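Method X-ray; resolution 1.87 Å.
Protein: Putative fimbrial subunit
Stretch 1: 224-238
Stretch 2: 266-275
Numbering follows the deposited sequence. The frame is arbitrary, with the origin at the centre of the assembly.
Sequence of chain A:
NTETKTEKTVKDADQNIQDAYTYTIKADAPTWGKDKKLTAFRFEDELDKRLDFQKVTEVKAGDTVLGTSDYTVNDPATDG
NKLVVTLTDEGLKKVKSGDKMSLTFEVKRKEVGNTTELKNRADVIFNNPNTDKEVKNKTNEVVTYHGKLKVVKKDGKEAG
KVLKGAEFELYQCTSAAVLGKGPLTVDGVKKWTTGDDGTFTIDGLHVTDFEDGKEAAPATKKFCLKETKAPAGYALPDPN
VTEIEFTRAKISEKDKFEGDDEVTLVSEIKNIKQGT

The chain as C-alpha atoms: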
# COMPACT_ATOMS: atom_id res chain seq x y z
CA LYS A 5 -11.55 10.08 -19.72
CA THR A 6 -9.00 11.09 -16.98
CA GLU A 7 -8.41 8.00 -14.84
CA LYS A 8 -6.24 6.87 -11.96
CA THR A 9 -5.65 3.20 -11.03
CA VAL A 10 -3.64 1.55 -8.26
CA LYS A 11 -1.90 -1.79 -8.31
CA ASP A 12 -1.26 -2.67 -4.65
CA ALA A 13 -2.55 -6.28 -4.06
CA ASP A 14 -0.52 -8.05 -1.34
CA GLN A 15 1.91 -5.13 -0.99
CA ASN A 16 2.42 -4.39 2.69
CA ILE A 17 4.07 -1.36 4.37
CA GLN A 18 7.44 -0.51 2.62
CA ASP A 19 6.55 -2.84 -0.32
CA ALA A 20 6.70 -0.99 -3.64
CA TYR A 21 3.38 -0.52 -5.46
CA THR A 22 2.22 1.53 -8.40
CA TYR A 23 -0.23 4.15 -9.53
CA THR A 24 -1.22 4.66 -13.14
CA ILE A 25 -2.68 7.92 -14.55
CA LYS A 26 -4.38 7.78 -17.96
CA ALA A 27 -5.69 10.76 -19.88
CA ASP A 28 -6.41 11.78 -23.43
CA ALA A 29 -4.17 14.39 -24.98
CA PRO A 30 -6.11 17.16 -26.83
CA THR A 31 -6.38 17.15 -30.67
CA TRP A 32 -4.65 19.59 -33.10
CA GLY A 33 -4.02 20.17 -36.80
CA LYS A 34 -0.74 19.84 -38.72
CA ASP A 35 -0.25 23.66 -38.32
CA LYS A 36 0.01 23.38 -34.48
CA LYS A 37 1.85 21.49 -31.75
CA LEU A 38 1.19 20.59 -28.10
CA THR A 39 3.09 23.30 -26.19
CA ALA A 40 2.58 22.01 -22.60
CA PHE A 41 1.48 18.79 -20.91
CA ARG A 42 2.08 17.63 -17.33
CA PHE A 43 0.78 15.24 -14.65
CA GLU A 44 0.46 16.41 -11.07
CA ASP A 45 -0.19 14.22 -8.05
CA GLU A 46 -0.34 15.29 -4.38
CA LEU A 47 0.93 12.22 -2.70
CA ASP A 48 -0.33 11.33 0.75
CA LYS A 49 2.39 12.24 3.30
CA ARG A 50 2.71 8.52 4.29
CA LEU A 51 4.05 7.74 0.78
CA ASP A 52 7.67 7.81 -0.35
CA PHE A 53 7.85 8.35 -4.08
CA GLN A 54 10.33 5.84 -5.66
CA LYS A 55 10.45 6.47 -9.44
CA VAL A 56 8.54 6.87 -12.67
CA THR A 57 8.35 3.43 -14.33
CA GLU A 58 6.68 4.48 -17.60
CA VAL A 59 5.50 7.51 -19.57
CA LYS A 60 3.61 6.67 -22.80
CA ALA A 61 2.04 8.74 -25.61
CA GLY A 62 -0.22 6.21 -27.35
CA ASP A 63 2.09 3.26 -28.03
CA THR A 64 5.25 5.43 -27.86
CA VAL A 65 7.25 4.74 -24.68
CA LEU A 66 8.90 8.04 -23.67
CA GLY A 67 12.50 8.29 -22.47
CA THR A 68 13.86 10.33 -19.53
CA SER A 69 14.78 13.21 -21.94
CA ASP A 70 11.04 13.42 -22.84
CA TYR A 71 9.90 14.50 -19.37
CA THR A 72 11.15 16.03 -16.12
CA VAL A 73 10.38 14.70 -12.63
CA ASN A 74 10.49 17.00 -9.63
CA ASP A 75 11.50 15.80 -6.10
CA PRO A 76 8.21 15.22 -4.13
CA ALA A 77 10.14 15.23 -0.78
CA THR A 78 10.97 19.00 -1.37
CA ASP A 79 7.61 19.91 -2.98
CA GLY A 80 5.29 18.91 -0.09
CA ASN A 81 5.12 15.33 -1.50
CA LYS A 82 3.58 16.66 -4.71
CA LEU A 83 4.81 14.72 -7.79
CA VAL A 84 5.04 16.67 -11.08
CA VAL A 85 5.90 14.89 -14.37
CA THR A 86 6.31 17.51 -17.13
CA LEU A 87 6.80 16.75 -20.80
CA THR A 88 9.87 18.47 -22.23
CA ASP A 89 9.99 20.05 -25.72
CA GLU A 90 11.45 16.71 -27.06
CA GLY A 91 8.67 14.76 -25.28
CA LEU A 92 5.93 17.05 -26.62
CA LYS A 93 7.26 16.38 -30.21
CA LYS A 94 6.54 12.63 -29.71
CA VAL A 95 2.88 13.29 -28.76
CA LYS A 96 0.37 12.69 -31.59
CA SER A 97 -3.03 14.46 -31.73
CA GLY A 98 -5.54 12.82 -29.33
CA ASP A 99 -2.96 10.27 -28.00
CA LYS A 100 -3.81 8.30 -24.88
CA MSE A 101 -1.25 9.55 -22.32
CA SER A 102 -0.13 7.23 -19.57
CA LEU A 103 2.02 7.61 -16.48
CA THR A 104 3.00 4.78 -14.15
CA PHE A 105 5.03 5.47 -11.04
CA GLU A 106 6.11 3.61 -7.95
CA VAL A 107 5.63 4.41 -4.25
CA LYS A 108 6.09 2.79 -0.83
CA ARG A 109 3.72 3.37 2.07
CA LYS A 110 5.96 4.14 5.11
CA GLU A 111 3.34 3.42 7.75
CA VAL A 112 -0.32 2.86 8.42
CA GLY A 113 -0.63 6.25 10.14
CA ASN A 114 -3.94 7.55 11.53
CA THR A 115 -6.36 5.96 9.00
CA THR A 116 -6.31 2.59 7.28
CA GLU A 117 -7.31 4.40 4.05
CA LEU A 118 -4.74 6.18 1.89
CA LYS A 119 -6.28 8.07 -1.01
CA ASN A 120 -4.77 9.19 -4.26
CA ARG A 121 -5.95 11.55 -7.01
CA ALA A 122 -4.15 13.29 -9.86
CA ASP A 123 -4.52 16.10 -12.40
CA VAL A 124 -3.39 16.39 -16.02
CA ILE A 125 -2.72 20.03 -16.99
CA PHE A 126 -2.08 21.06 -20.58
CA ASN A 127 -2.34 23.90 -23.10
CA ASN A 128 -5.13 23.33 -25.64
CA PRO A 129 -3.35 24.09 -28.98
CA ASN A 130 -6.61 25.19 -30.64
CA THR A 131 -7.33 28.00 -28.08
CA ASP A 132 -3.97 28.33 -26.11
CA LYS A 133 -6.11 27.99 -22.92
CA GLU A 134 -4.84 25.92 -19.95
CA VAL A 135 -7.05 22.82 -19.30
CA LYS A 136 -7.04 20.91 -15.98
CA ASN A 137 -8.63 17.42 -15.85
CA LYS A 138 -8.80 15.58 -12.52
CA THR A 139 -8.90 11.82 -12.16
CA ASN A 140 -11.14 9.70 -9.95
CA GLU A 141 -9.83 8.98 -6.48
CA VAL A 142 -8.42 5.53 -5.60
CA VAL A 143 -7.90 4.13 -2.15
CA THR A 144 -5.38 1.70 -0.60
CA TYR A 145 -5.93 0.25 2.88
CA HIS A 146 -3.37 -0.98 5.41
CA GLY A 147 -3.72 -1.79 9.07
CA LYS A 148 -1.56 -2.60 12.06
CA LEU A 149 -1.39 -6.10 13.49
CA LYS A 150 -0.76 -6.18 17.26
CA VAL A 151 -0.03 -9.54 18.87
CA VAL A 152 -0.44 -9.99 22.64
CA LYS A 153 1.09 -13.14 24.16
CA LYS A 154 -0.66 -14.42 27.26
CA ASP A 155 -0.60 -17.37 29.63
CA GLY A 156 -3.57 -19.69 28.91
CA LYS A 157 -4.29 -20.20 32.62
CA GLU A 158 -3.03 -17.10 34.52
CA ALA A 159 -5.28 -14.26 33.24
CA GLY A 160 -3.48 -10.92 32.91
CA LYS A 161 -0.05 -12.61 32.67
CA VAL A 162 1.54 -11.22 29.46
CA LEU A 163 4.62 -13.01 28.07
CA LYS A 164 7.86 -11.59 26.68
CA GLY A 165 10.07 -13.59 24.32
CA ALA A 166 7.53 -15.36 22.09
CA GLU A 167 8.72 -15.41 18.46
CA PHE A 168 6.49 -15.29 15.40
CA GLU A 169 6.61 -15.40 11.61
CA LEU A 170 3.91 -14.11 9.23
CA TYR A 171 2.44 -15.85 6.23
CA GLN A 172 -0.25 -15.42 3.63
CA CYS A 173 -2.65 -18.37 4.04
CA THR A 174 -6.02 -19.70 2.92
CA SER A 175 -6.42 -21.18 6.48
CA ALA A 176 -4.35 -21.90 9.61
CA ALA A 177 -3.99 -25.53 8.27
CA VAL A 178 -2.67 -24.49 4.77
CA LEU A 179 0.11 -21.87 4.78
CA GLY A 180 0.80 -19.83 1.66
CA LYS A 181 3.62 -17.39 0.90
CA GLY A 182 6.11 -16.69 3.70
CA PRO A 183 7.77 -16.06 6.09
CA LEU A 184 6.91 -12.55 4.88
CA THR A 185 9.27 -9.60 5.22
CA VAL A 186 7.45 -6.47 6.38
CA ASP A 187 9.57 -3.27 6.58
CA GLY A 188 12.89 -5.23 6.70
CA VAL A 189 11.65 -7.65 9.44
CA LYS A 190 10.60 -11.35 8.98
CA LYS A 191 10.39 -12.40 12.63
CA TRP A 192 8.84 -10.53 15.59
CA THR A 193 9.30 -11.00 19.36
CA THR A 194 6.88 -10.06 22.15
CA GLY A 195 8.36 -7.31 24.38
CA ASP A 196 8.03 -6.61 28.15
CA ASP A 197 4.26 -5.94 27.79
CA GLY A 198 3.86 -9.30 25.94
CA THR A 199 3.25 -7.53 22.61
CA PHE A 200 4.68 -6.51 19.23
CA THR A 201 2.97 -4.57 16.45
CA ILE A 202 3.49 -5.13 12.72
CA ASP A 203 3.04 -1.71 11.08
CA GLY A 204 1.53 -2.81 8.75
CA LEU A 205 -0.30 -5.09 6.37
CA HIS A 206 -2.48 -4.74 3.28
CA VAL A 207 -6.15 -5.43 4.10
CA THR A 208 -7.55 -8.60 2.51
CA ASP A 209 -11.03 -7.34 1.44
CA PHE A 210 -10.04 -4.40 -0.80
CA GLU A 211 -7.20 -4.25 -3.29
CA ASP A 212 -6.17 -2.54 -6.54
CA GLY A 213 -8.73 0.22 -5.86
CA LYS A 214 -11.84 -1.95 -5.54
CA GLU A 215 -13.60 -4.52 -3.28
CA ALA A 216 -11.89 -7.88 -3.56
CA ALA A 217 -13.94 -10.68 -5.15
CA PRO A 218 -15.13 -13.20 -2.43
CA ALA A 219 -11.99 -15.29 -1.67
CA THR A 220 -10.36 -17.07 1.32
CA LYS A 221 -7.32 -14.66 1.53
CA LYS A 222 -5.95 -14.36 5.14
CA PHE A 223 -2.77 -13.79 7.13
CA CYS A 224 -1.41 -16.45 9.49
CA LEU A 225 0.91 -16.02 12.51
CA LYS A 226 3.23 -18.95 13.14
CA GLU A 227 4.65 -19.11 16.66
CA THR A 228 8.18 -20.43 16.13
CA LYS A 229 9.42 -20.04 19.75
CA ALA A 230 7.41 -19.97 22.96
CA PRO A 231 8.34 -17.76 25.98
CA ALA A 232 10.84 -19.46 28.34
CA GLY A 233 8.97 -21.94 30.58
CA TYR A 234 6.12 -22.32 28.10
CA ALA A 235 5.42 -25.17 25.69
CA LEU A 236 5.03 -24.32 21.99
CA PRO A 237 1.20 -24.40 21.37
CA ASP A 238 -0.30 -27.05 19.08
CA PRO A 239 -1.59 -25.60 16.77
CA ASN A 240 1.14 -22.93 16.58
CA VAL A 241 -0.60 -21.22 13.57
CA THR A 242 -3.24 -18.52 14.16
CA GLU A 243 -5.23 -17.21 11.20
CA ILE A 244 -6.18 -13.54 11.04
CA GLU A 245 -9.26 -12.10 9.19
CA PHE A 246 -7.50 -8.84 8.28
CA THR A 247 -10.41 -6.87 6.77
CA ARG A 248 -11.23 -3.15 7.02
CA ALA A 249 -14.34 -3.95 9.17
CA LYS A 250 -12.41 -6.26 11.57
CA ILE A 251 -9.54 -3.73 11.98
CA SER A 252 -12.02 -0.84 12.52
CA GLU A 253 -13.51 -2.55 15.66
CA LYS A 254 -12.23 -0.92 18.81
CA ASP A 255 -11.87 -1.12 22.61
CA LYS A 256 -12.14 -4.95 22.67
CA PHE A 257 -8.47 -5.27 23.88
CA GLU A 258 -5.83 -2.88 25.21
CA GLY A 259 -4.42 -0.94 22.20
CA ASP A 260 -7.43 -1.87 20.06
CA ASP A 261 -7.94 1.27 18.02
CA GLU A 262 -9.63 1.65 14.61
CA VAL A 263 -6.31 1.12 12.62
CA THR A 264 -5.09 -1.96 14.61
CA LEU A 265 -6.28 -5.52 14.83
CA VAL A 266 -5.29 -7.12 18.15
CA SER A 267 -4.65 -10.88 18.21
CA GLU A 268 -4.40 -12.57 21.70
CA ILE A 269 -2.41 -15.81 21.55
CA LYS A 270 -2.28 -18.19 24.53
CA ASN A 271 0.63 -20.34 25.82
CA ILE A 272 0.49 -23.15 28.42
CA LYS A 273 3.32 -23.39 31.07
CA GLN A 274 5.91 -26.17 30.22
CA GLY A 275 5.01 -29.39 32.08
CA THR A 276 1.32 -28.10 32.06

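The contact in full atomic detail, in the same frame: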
# COMPACT_ATOMS: atom_id res chain seq x y z
N CYS A 224 -1.58 -15.43 8.47
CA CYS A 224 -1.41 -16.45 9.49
C CYS A 224 -0.17 -16.09 10.30
O CYS A 224 0.86 -15.76 9.71
CB CYS A 224 -1.27 -17.84 8.85
SG CYS A 224 -2.86 -18.63 8.49
N LEU A 225 -0.24 -16.20 11.61
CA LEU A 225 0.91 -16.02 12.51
C LEU A 225 1.36 -17.39 12.93
O LEU A 225 0.55 -18.16 13.40
CB LEU A 225 0.50 -15.22 13.77
CG LEU A 225 0.22 -13.75 13.51
CD1 LEU A 225 -0.71 -13.18 14.57
CD2 LEU A 225 1.51 -12.96 13.47
N LYS A 226 2.64 -17.69 12.75
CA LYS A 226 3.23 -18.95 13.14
C LYS A 226 4.12 -18.70 14.33
O LYS A 226 5.09 -17.98 14.20
CB LYS A 226 4.05 -19.53 11.97
CG LYS A 226 4.60 -20.91 12.26
CD LYS A 226 5.51 -21.38 11.14
CE LYS A 226 5.92 -22.82 11.34
NZ LYS A 226 6.78 -23.30 10.23
N GLU A 227 3.79 -19.28 15.48
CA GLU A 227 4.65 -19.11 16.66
C GLU A 227 5.79 -20.08 16.54
O GLU A 227 5.56 -21.28 16.50
CB GLU A 227 3.85 -19.33 17.93
CG GLU A 227 4.62 -18.91 19.17
CD GLU A 227 3.84 -19.15 20.44
OE1 GLU A 227 2.59 -19.20 20.39
OE2 GLU A 227 4.49 -19.29 21.50
N THR A 228 7.01 -19.57 16.38
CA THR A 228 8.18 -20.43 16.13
C THR A 228 8.93 -20.72 17.43
O THR A 228 9.64 -21.73 17.50
CB THR A 228 9.09 -19.80 15.07
OG1 THR A 228 9.39 -18.47 15.47
CG2 THR A 228 8.43 -19.78 13.67
N LYS A 229 8.77 -19.85 18.45
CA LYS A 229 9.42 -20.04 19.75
C LYS A 229 8.52 -19.54 20.84
O LYS A 229 8.00 -18.43 20.76
CB LYS A 229 10.78 -19.33 19.82
CG LYS A 229 11.58 -19.68 21.08
CD LYS A 229 12.82 -18.81 21.21
CE LYS A 229 12.58 -17.57 22.03
NZ LYS A 229 12.25 -17.87 23.46
N ALA A 230 8.28 -20.38 21.85
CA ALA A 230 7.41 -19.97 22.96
C ALA A 230 8.22 -19.22 24.01
O ALA A 230 9.45 -19.35 24.04
CB ALA A 230 6.74 -21.20 23.56
N PRO A 231 7.59 -18.38 24.87
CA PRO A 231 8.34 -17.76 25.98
C PRO A 231 9.02 -18.83 26.85
O PRO A 231 8.52 -19.96 26.92
CB PRO A 231 7.25 -17.07 26.80
CG PRO A 231 6.11 -16.87 25.82
CD PRO A 231 6.14 -18.10 24.98
N ALA A 232 10.14 -18.50 27.49
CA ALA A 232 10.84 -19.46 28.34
C ALA A 232 9.89 -19.98 29.44
O ALA A 232 9.17 -19.19 30.05
CB ALA A 232 12.07 -18.80 28.96
N GLY A 233 9.84 -21.30 29.60
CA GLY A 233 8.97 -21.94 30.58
C GLY A 233 7.61 -22.30 30.03
O GLY A 233 6.75 -22.81 30.77
N TYR A 234 7.38 -22.00 28.74
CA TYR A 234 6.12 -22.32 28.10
C TYR A 234 6.35 -23.30 26.98
O TYR A 234 7.41 -23.29 26.34
CB TYR A 234 5.42 -21.05 27.59
CG TYR A 234 4.87 -20.23 28.74
CD1 TYR A 234 3.54 -20.33 29.11
CD2 TYR A 234 5.71 -19.42 29.50
CE1 TYR A 234 3.05 -19.66 30.23
CE2 TYR A 234 5.24 -18.77 30.64
CZ TYR A 234 3.90 -18.88 30.99
OH TYR A 234 3.43 -18.18 32.07
N ALA A 235 5.38 -24.20 26.78
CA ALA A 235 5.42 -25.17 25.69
C ALA A 235 4.97 -24.47 24.42
O ALA A 235 4.16 -23.55 24.49
CB ALA A 235 4.48 -26.33 26.00
N LEU A 236 5.47 -24.90 23.26
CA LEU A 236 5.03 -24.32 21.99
C LEU A 236 3.58 -24.79 21.74
O LEU A 236 3.36 -26.00 21.78
CB LEU A 236 5.98 -24.77 20.86
CG LEU A 236 5.85 -24.04 19.52
CD1 LEU A 236 6.34 -22.60 19.63
CD2 LEU A 236 6.63 -24.77 18.43
N PRO A 237 2.58 -23.90 21.58
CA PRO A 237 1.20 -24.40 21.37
C PRO A 237 1.07 -25.32 20.15
O PRO A 237 1.90 -25.28 19.24
CB PRO A 237 0.38 -23.12 21.15
CG PRO A 237 1.18 -22.03 21.73
CD PRO A 237 2.63 -22.42 21.55
N ASP A 238 0.05 -26.17 20.18
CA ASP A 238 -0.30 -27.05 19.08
C ASP A 238 -1.82 -26.93 18.92
O ASP A 238 -2.55 -27.36 19.80
CB ASP A 238 0.19 -28.50 19.27
CG ASP A 238 -0.03 -29.41 18.07
OD1 ASP A 238 -0.29 -28.89 16.96
OD2 ASP A 238 0.06 -30.65 18.25
N VAL A 266 -6.01 -6.52 17.03
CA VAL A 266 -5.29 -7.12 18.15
C VAL A 266 -5.61 -8.61 18.18
O VAL A 266 -6.78 -9.01 18.21
CB VAL A 266 -5.60 -6.44 19.53
CG1 VAL A 266 -4.86 -7.14 20.68
CG2 VAL A 266 -5.28 -4.96 19.52
N SER A 267 -4.57 -9.42 18.16
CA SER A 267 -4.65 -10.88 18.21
C SER A 267 -4.07 -11.38 19.54
O SER A 267 -2.87 -11.19 19.75
CB SER A 267 -3.86 -11.48 17.05
OG SER A 267 -3.92 -12.90 17.06
N GLU A 268 -4.88 -12.01 20.42
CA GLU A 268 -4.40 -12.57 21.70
C GLU A 268 -4.09 -14.01 21.50
O GLU A 268 -4.95 -14.74 21.00
CB GLU A 268 -5.41 -12.43 22.86
CG GLU A 268 -5.61 -11.02 23.35
CD GLU A 268 -6.26 -10.88 24.71
OE1 GLU A 268 -6.95 -11.82 25.16
OE2 GLU A 268 -6.08 -9.80 25.33
N ILE A 269 -2.85 -14.43 21.79
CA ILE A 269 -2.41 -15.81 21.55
C ILE A 269 -1.98 -16.39 22.89
O ILE A 269 -1.22 -15.75 23.62
CB ILE A 269 -1.29 -15.86 20.46
CG1 ILE A 269 -1.85 -15.33 19.11
CG2 ILE A 269 -0.73 -17.31 20.31
CD1 ILE A 269 -0.89 -15.03 18.05
N LYS A 270 -2.52 -17.58 23.22
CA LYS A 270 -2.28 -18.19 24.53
C LYS A 270 -1.15 -19.23 24.48
O LYS A 270 -0.87 -19.81 23.44
CB LYS A 270 -3.57 -18.84 25.09
CG LYS A 270 -4.85 -18.02 24.98
CD LYS A 270 -5.07 -17.10 26.17
CE LYS A 270 -6.43 -16.44 26.09
NZ LYS A 270 -6.53 -15.26 26.99
N ASN A 271 -0.46 -19.38 25.61
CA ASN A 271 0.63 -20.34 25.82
C ASN A 271 0.42 -21.03 27.14
O ASN A 271 0.09 -20.35 28.11
CB ASN A 271 1.99 -19.63 25.84
CG ASN A 271 2.41 -19.08 24.51
OD1 ASN A 271 3.16 -19.73 23.77
N ILE A 272 0.63 -22.35 27.19
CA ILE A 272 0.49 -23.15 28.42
C ILE A 272 1.89 -23.37 29.02
O ILE A 272 2.81 -23.71 28.28
CB ILE A 272 -0.24 -24.49 28.05
CG1 ILE A 272 -1.73 -24.21 27.75
CG2 ILE A 272 -0.10 -25.58 29.13
CD1 ILE A 272 -2.27 -24.97 26.61
N LYS A 273 2.05 -23.17 30.35
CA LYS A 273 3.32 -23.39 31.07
C LYS A 273 3.90 -24.80 30.79
O LYS A 273 3.14 -25.77 30.80
CB LYS A 273 3.12 -23.22 32.59
CG LYS A 273 3.19 -21.78 33.07
CD LYS A 273 3.09 -21.70 34.59
CE LYS A 273 2.85 -20.29 35.10
NZ LYS A 273 1.42 -19.89 34.98
N GLN A 274 5.21 -24.90 30.50
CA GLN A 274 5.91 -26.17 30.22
C GLN A 274 5.70 -27.12 31.40
O GLN A 274 5.81 -26.69 32.55
CB GLN A 274 7.41 -25.93 29.96
CG GLN A 274 8.11 -27.09 29.27
CD GLN A 274 8.04 -27.00 27.77
OE1 GLN A 274 8.66 -26.13 27.13
NE2 GLN A 274 7.29 -27.91 27.16
N GLY A 275 5.32 -28.36 31.09
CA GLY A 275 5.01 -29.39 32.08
C GLY A 275 3.59 -29.25 32.62
O GLY A 275 3.28 -29.83 33.67
O HOH W 1 1.58 -23.66 24.86

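The two stretches meet in two ways: their strands face each other at a distance through side chains, and farther along the loop after the first strand closes onto the end of the second stretch through a single backbone bridge. Strands 224-229 and 266-271 run in roughly the same direction, at 33°, with axes no closer than 10.5 Å. That gap is too wide for backbone hydrogen bonding, so side chains fill it. Leu225, Glu227, Ser267, Ile269 and Asn271 all point their CA-to-CB bonds toward the opposing stretch, whereas Lys270 points away.

At the start of the interface Leu225 CD1 lies 3.9 Å from Ile269 CD1, an apolar contact between buried residues, and 4.1 Å from Ser267 OG. Glu227 OE1 rests 3.8 Å from Ile269 CG2, and Glu227 OE2 comes within 2.7 Å of Asn271 OD1. Two oxygens this close suggest that the acid group holds a proton, though the geometry does not settle the point. The Asn271 side chain, which carries a covalent bond to a group elsewhere in the structure, is bordered by the loop: its OD1 is 3.6 Å from Pro231 CD and 3.5 Å from Pro237 CD.

Between strand and bridge, the first stretch reverses in a type II turn from Pro231 to Tyr234, closed by Tyr234 N donating to Pro231 O at 3.0 Å. Gly233 has phi/psi of 91/1, where a CB would jam against the preceding carbonyl oxygen; this alone calls for glycine. The turn presents Gly233 O to Gln274 N, which donates to it at 2.6 Å and a nearly straight 166°. Ala235 N donates to Ile272 O at 3.0 Å, and these two bonds flank the Tyr234-Lys273 bridge, whose CA atoms are 4.2 Å apart. CA-H...O contacts reinforce the pairing: Lys273 CA lies 3.5 Å from Gly233 O, and Tyr234 CA lies 3.6 Å from Ile272 O. One water extends the link, its O donating to Ala235 O at 2.6 Å and accepting from Ile272 N at 2.8 Å, so it joins backbone groups that do not bond directly.

Tyr234 CB points away overall, yet the ring packs along the second stretch. Asn271 O approaches the ring edge, 3.6 Å from Tyr234 CD1, while Tyr234 CE1 touches Lys273 CG at 3.5 Å, setting the aromatic ring against the aliphatic part of the lysine. The Pro237 ring also touches the second backbone, with Pro237 CG 3.5 Å from Lys270 O.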